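Long-range contacts in endoglucanase, family GH5 (Zobellia galactanivorans, PDB 6GL2), which probably hydrolyses beta-glucan chains as a family GH5 glycoside hydrolase, with mixed-linked glucan a likely substrate: residues K249-L253 with H290-Y294; W276-F280 with V313-G317. All coordinates share one frame; numbering follows the deposited sequence. Where two conformers were deposited one is given.

Overall arrangement
The chain folds as a TIM barrel of eight parallel strands. Contact 1 joins the outer helices 246-266 and 284-301. Contact 2 joins the loop that follows strand 271-276 to the loop that follows strand 304-307. These loops lie at the barrel end where TIM-barrel glycosidases carry their active site. The two centres lie about 16 Å apart. They also touch: Tyr294 OH of contact 1 packs 3.3 Å from Trp276 CB of contact 2, and the two rings are stacked. A magnesium site seen for this protein, at Asp240, Thr242 and Asp248, holds no magnesium in this model. Lys249 lies about 5 Å from Asp248 and Thr279 about 10 Å from Asp240, side chain to side chain.

Contact 1: residues K249-L253 with H290-Y294; sequences KTALL and HAEFY
Phe293 lays its ring between Lys249, Leu252 and Leu253. Lys249 runs its methylene chain over one face, with CG 3.8 Å from the ring centroid and 21° off the normal, a CH-pi contact. Its CB comes to 3.5 Å from Phe293 CZ. Leu252 takes the ring edge, where its CD2 meets Phe293 CD2 at 3.8 Å. Leu253 comes obliquely from the other side of the ring plane and sets CD2 3.7 Å from Phe293 CE2. Leu252 also forks onto Tyr294, its CD1 lying 3.7 Å from Tyr294 CD2. With CG anti to the backbone N (chi1 180°), Leu252 extends toward the second helix and reaches both rings. This is packing between two neighbouring outer helices of the TIM barrel, 246-266 and 284-301. The short segments run 43° apart, and their axes approach to 11.3 Å, a separation these long side chains bridge. A serine in place of Phe293 would probably open a gap between the helices and take from Lys249 the ring face its methylenes lie on, and from Leu253 CD2 its contact. Trp243 also packs on Phe293, Lys249 and Leu252. Further in, Tyr294 OH is hydrogen-bonded to Ser228 O, and His290 NE2 to Phe230 O.

Contact 2: residues W276-F280 with V313-G317; sequences WGSTF and VDEFG
Gly277 starts the contact, with its carbonyl carbon at the edge of the Phe316 ring, Gly277 C lying 3.8 Å from Phe316 CE1. Both segments belong to loops that follow barrel strands of the TIM fold, 271-276 and 304-307. At phi 138° a side chain on Gly277 would collide with the carbonyl oxygen of Trp276, so only glycine fits comfortably. Ser278 follows, and its carbonyl carbon lies 3.5 Å from Phe316 CE1. Its carbonyl oxygen is hydrogen-bonded to Arg287, on the helix after this loop. Thr279 then passes over one face of the Phe316 ring, its CB 4.3 Å from the centroid in a CH-pi contact. The other loop places that ring through CG anti to the carbonyl carbon (chi1 -72°), and Trp308 meets it edge-to-face. Glu315 O receives two approaches from consecutive residues. Thr279 CA makes a CA-H...O contact with it, and Phe280 N donates a hydrogen bond of 2.9 Å. That bond lies in the carbonyl plane on a lone pair, though it is bent to 141° at the hydrogen. Phe280 CB rests 3.6 Å from Asp314 O, while its ring turns off from the facing loop. One water closes the junction: it accepts from Thr279 OG1 at 2.7 Å and donates to Phe280 O and, at 3.1 Å, to Asp314 O.

Contact 1: residues K249-L253 with H290-Y294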
ATOM      1  N   LYS A 249      22.198   9.149   5.421  1.00 16.16           N
ATOM      2  CA  LYS A 249      21.352  10.152   4.889  1.00 16.94           C
ATOM      3  C   LYS A 249      21.471  10.227   3.388  1.00 15.77           C
ATOM      4  O   LYS A 249      20.480  10.205   2.639  1.00 15.58           O
ATOM      5  CB  LYS A 249      21.590  11.514   5.545  1.00 18.70           C
ATOM      6  CG  LYS A 249      21.135  11.532   6.997  1.00 20.54           C
ATOM      7  CD  LYS A 249      21.465  12.784   7.704  1.00 23.92           C
ATOM      8  CE  LYS A 249      21.139  12.564   9.137  1.00 28.48           C
ATOM      9  NZ  LYS A 249      20.949  13.859   9.871  1.00 34.90           N
ATOM     10  N   THR A 250      22.697  10.388   2.890  1.00 18.02           N
ATOM     11  CA  THR A 250      22.976  10.356   1.460  1.00 17.68           C
ATOM     12  C   THR A 250      22.417   9.115   0.698  1.00 15.13           C
ATOM     13  O   THR A 250      21.841   9.294  -0.387  1.00 17.08           O
ATOM     14  CB  THR A 250      24.536  10.495   1.225  1.00 20.31           C
ATOM     15  OG1 THR A 250      24.981  11.736   1.799  1.00 21.92           O
ATOM     16  CG2 THR A 250      24.891  10.421  -0.239  1.00 20.27           C
ATOM     17  N   ALA A 251      22.589   7.923   1.245  1.00 15.48           N
ATOM     18  CA  ALA A 251      22.080   6.732   0.633  1.00 15.50           C
ATOM     19  C   ALA A 251      20.544   6.745   0.560  1.00 13.95           C
ATOM     20  O   ALA A 251      19.988   6.388  -0.469  1.00 14.11           O
ATOM     21  CB  ALA A 251      22.564   5.507   1.312  1.00 14.74           C
ATOM     22  N   LEU A 252      19.892   7.241   1.595  1.00 14.12           N
ATOM     23  CA  LEU A 252      18.414   7.301   1.561  1.00 13.23           C
ATOM     24  C   LEU A 252      17.887   8.356   0.606  1.00 13.49           C
ATOM     25  O   LEU A 252      16.968   8.144  -0.159  1.00 13.33           O
ATOM     26  CB  LEU A 252      17.916   7.504   2.990  1.00 14.42           C
ATOM     27  CG  LEU A 252      16.419   7.598   3.183  1.00 13.27           C
ATOM     28  CD1 LEU A 252      15.579   6.533   2.475  1.00 15.29           C
ATOM     29  CD2 LEU A 252      16.107   7.677   4.635  1.00 15.27           C
ATOM     30  N   LEU A 253      18.587   9.484   0.512  1.00 13.91           N
ATOM     31  CA  LEU A 253      18.185  10.503  -0.395  1.00 14.73           C
ATOM     32  C   LEU A 253      18.437   9.993  -1.847  1.00 13.94           C
ATOM     33  O   LEU A 253      17.667  10.324  -2.764  1.00 15.48           O
ATOM     34  CB  LEU A 253      18.924  11.829  -0.182  1.00 15.27           C
ATOM     35  CG  LEU A 253      18.629  12.550   1.101  1.00 16.21           C
ATOM     36  CD1 LEU A 253      19.319  13.915   1.041  1.00 17.46           C
ATOM     37  CD2 LEU A 253      17.095  12.736   1.239  1.00 16.14           C
ATOM     38  N   HIS A 290      15.589   8.094  11.953  1.00 11.25           N
ATOM     39  CA  HIS A 290      15.322   7.550  10.623  1.00 10.70           C
ATOM     40  C   HIS A 290      13.890   7.954  10.182  1.00 11.60           C
ATOM     41  O   HIS A 290      13.682   8.409   9.047  1.00 11.25           O
ATOM     42  CB  HIS A 290      15.443   6.030  10.677  1.00 10.41           C
ATOM     43  CG  HIS A 290      15.016   5.393   9.405  1.00 10.92           C
ATOM     44  ND1 HIS A 290      13.716   4.940   9.217  1.00 10.21           N
ATOM     45  CD2 HIS A 290      15.720   5.067   8.255  1.00 11.07           C
ATOM     46  CE1 HIS A 290      13.666   4.360   8.046  1.00 11.90           C
ATOM     47  NE2 HIS A 290      14.848   4.542   7.384  1.00 12.36           N
ATOM     48  N   ALA A 291      12.866   7.830  11.068  1.00 10.95           N
ATOM     49  CA  ALA A 291      11.492   8.184  10.716  1.00 10.62           C
ATOM     50  C   ALA A 291      11.381   9.632  10.342  1.00 10.98           C
ATOM     51  O   ALA A 291      10.718  10.015   9.352  1.00 12.28           O
ATOM     52  CB  ALA A 291      10.517   7.724  11.826  1.00 12.27           C
ATOM     53  N   GLU A 292      11.972  10.473  11.200  0.70 12.08           N
ATOM     54  CA  GLU A 292      11.944  11.924  10.958  0.70 12.88           C
ATOM     55  C   GLU A 292      12.517  12.276   9.570  0.70 12.38           C
ATOM     56  O   GLU A 292      11.961  13.050   8.818  0.70 13.06           O
ATOM     57  CB  GLU A 292      12.824  12.617  12.054  0.70 15.00           C
ATOM     58  CG  GLU A 292      12.195  12.808  13.450  0.70 16.86           C
ATOM     59  CD  GLU A 292      13.139  13.256  14.535  0.70 20.84           C
ATOM     60  OE1 GLU A 292      14.378  13.224  14.296  0.70 24.27           O
ATOM     61  OE2 GLU A 292      12.644  13.591  15.666  0.70 23.48           O
ATOM     62  N   PHE A 293      13.682  11.679   9.293  1.00 12.40           N
ATOM     63  CA  PHE A 293      14.444  12.012   8.063  1.00 12.79           C
ATOM     64  C   PHE A 293      13.743  11.485   6.790  1.00 11.62           C
ATOM     65  O   PHE A 293      13.560  12.131   5.802  1.00 12.30           O
ATOM     66  CB  PHE A 293      15.835  11.430   8.128  1.00 13.46           C
ATOM     67  CG  PHE A 293      16.740  11.914   7.014  1.00 15.24           C
ATOM     68  CD1 PHE A 293      17.502  13.113   7.106  1.00 16.91           C
ATOM     69  CD2 PHE A 293      16.788  11.234   5.808  1.00 16.30           C
ATOM     70  CE1 PHE A 293      18.317  13.518   6.063  1.00 18.78           C
ATOM     71  CE2 PHE A 293      17.619  11.678   4.733  1.00 16.72           C
ATOM     72  CZ  PHE A 293      18.364  12.822   4.870  1.00 18.64           C
ATOM     73  N   TYR A 294      13.275  10.237   6.945  1.00 10.67           N
ATOM     74  CA  TYR A 294      12.586   9.584   5.804  1.00 11.34           C
ATOM     75  C   TYR A 294      11.346  10.381   5.404  1.00 11.75           C
ATOM     76  O   TYR A 294      11.054  10.643   4.262  1.00 12.32           O
ATOM     77  CB  TYR A 294      12.355   8.091   6.211  1.00 10.83           C
ATOM     78  CG  TYR A 294      11.897   7.172   5.064  1.00 10.89           C
ATOM     79  CD1 TYR A 294      10.673   7.377   4.459  1.00 10.80           C
ATOM     80  CD2 TYR A 294      12.644   6.091   4.659  1.00 11.51           C
ATOM     81  CE1 TYR A 294      10.224   6.579   3.435  1.00 10.34           C
ATOM     82  CE2 TYR A 294      12.210   5.281   3.622  1.00 11.73           C
ATOM     83  CZ  TYR A 294      10.939   5.490   3.028  1.00 11.26           C
ATOM     84  OH  TYR A 294      10.505   4.696   1.993  1.00 10.95           O
TER

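Contact 2: residues W276-F280 with V313-G317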
ATOM      1  N   TRP A 276       6.681   1.641   4.353  1.00  8.22           N
ATOM      2  CA  TRP A 276       8.070   1.833   4.792  1.00  8.20           C
ATOM      3  C   TRP A 276       8.039   1.776   6.295  1.00  8.71           C
ATOM      4  O   TRP A 276       6.954   1.669   6.901  1.00  9.37           O
ATOM      5  CB  TRP A 276       8.631   3.191   4.314  1.00  8.52           C
ATOM      6  CG  TRP A 276       7.964   4.329   4.960  1.00  8.95           C
ATOM      7  CD1 TRP A 276       6.705   4.849   4.674  1.00  9.62           C
ATOM      8  CD2 TRP A 276       8.436   5.085   6.076  1.00  9.76           C
ATOM      9  NE1 TRP A 276       6.406   5.865   5.532  1.00  9.53           N
ATOM     10  CE2 TRP A 276       7.429   6.065   6.393  1.00  9.38           C
ATOM     11  CE3 TRP A 276       9.632   5.139   6.744  1.00  9.55           C
ATOM     12  CZ2 TRP A 276       7.620   7.030   7.401  1.00  9.92           C
ATOM     13  CZ3 TRP A 276       9.824   6.065   7.785  1.00  9.47           C
ATOM     14  CH2 TRP A 276       8.843   7.037   8.066  1.00 10.03           C
ATOM     15  N   GLY A 277       9.213   1.831   6.930  1.00  8.62           N
ATOM     16  CA  GLY A 277       9.368   1.893   8.350  1.00  9.36           C
ATOM     17  C   GLY A 277      10.471   1.012   8.834  1.00 10.28           C
ATOM     18  O   GLY A 277      11.246   0.513   8.002  1.00 10.92           O
ATOM     19  N   SER A 278      10.625   0.942  10.151  1.00 10.46           N
ATOM     20  CA  SER A 278      11.702   0.114  10.714  1.00 11.41           C
ATOM     21  C   SER A 278      11.172  -0.759  11.784  1.00 11.66           C
ATOM     22  O   SER A 278      10.316  -0.342  12.549  1.00 11.80           O
ATOM     23  CB  SER A 278      12.862   1.015  11.252  1.00 11.23           C
ATOM     24  OG  SER A 278      12.361   1.888  12.236  1.00 12.60           O
ATOM     25  N   THR A 279      11.696  -1.941  11.909  1.00 11.97           N
ATOM     26  CA  THR A 279      11.356  -2.863  12.977  1.00 11.32           C
ATOM     27  C   THR A 279      12.105  -2.412  14.258  1.00 12.13           C
ATOM     28  O   THR A 279      13.128  -1.726  14.184  1.00 13.18           O
ATOM     29  CB  THR A 279      11.721  -4.290  12.556  1.00 13.34           C
ATOM     30  OG1 THR A 279      10.952  -5.211  13.362  1.00 14.37           O
ATOM     31  CG2 THR A 279      13.245  -4.604  12.575  1.00 14.45           C
ATOM     32  N   PHE A 280      11.546  -2.737  15.376  1.00 12.13           N
ATOM     33  CA  PHE A 280      12.148  -2.412  16.626  1.00 12.67           C
ATOM     34  C   PHE A 280      13.402  -3.257  16.857  1.00 13.40           C
ATOM     35  O   PHE A 280      13.332  -4.468  16.968  1.00 15.38           O
ATOM     36  CB  PHE A 280      11.196  -2.631  17.810  1.00 13.48           C
ATOM     37  CG  PHE A 280      11.775  -2.138  19.094  1.00 14.66           C
ATOM     38  CD1 PHE A 280      12.059  -0.797  19.286  1.00 15.09           C
ATOM     39  CD2 PHE A 280      12.146  -3.056  20.035  1.00 16.09           C
ATOM     40  CE1 PHE A 280      12.663  -0.376  20.467  1.00 17.56           C
ATOM     41  CE2 PHE A 280      12.794  -2.617  21.211  1.00 17.73           C
ATOM     42  CZ  PHE A 280      12.982  -1.311  21.406  1.00 16.18           C
ATOM     43  N   VAL A 313       4.245  -4.371  18.924  1.00 10.54           N
ATOM     44  CA  VAL A 313       5.196  -3.374  19.430  1.00 11.65           C
ATOM     45  C   VAL A 313       6.627  -3.818  19.312  1.00 10.13           C
ATOM     46  O   VAL A 313       7.552  -2.961  19.219  1.00 11.41           O
ATOM     47  CB  VAL A 313       4.837  -2.953  20.875  1.00 13.07           C
ATOM     48  CG1 VAL A 313       5.059  -4.124  21.801  1.00 13.56           C
ATOM     49  CG2 VAL A 313       5.557  -1.645  21.253  1.00 15.43           C
ATOM     50  N   ASP A 314       6.860  -5.106  19.280  1.00 10.37           N
ATOM     51  CA  ASP A 314       8.216  -5.597  19.103  1.00 10.90           C
ATOM     52  C   ASP A 314       8.707  -5.590  17.669  1.00 12.06           C
ATOM     53  O   ASP A 314       9.845  -5.943  17.361  1.00 13.42           O
ATOM     54  CB  ASP A 314       8.332  -7.012  19.695  1.00 12.55           C
ATOM     55  CG  ASP A 314       8.062  -6.980  21.188  1.00 15.68           C
ATOM     56  OD1 ASP A 314       8.358  -5.996  21.856  1.00 21.09           O
ATOM     57  OD2 ASP A 314       7.578  -7.980  21.733  1.00 21.39           O
ATOM     58  N   GLU A 315       7.838  -5.239  16.734  1.00  9.84           N
ATOM     59  CA  GLU A 315       8.115  -5.218  15.314  1.00 10.77           C
ATOM     60  C   GLU A 315       7.818  -3.811  14.804  1.00 10.64           C
ATOM     61  O   GLU A 315       8.667  -2.957  14.929  1.00 10.88           O
ATOM     62  CB  GLU A 315       7.292  -6.320  14.630  1.00  9.34           C
ATOM     63  CG  GLU A 315       7.742  -7.684  15.082  1.00 11.03           C
ATOM     64  CD  GLU A 315       6.959  -8.835  14.570  1.00 12.54           C
ATOM     65  OE1 GLU A 315       6.056  -8.657  13.710  1.00 15.14           O
ATOM     66  OE2 GLU A 315       7.150 -10.022  14.968  1.00 13.10           O
ATOM     67  N   PHE A 316       6.682  -3.570  14.097  1.00  9.00           N
ATOM     68  CA  PHE A 316       6.374  -2.327  13.465  1.00  8.65           C
ATOM     69  C   PHE A 316       5.268  -1.511  14.128  1.00  8.82           C
ATOM     70  O   PHE A 316       4.905  -0.414  13.666  1.00  9.26           O
ATOM     71  CB  PHE A 316       5.975  -2.607  11.990  1.00  8.86           C
ATOM     72  CG  PHE A 316       7.140  -3.004  11.102  1.00 10.02           C
ATOM     73  CD1 PHE A 316       7.874  -2.059  10.515  1.00 11.99           C
ATOM     74  CD2 PHE A 316       7.475  -4.325  10.952  1.00 10.69           C
ATOM     75  CE1 PHE A 316       8.952  -2.399   9.667  1.00 13.01           C
ATOM     76  CE2 PHE A 316       8.576  -4.663  10.175  1.00 12.75           C
ATOM     77  CZ  PHE A 316       9.297  -3.677   9.557  1.00 11.63           C
ATOM     78  N   GLY A 317       4.703  -2.059  15.203  1.00  9.55           N
ATOM     79  CA  GLY A 317       3.577  -1.424  15.827  1.00  9.17           C
ATOM     80  C   GLY A 317       3.994  -0.184  16.639  1.00  8.90           C
ATOM     81  O   GLY A 317       4.842  -0.270  17.576  1.00 11.56           O
TER
HETATM   82  O   HOH W   1      12.203  -6.376  15.449  0.96 23.58           O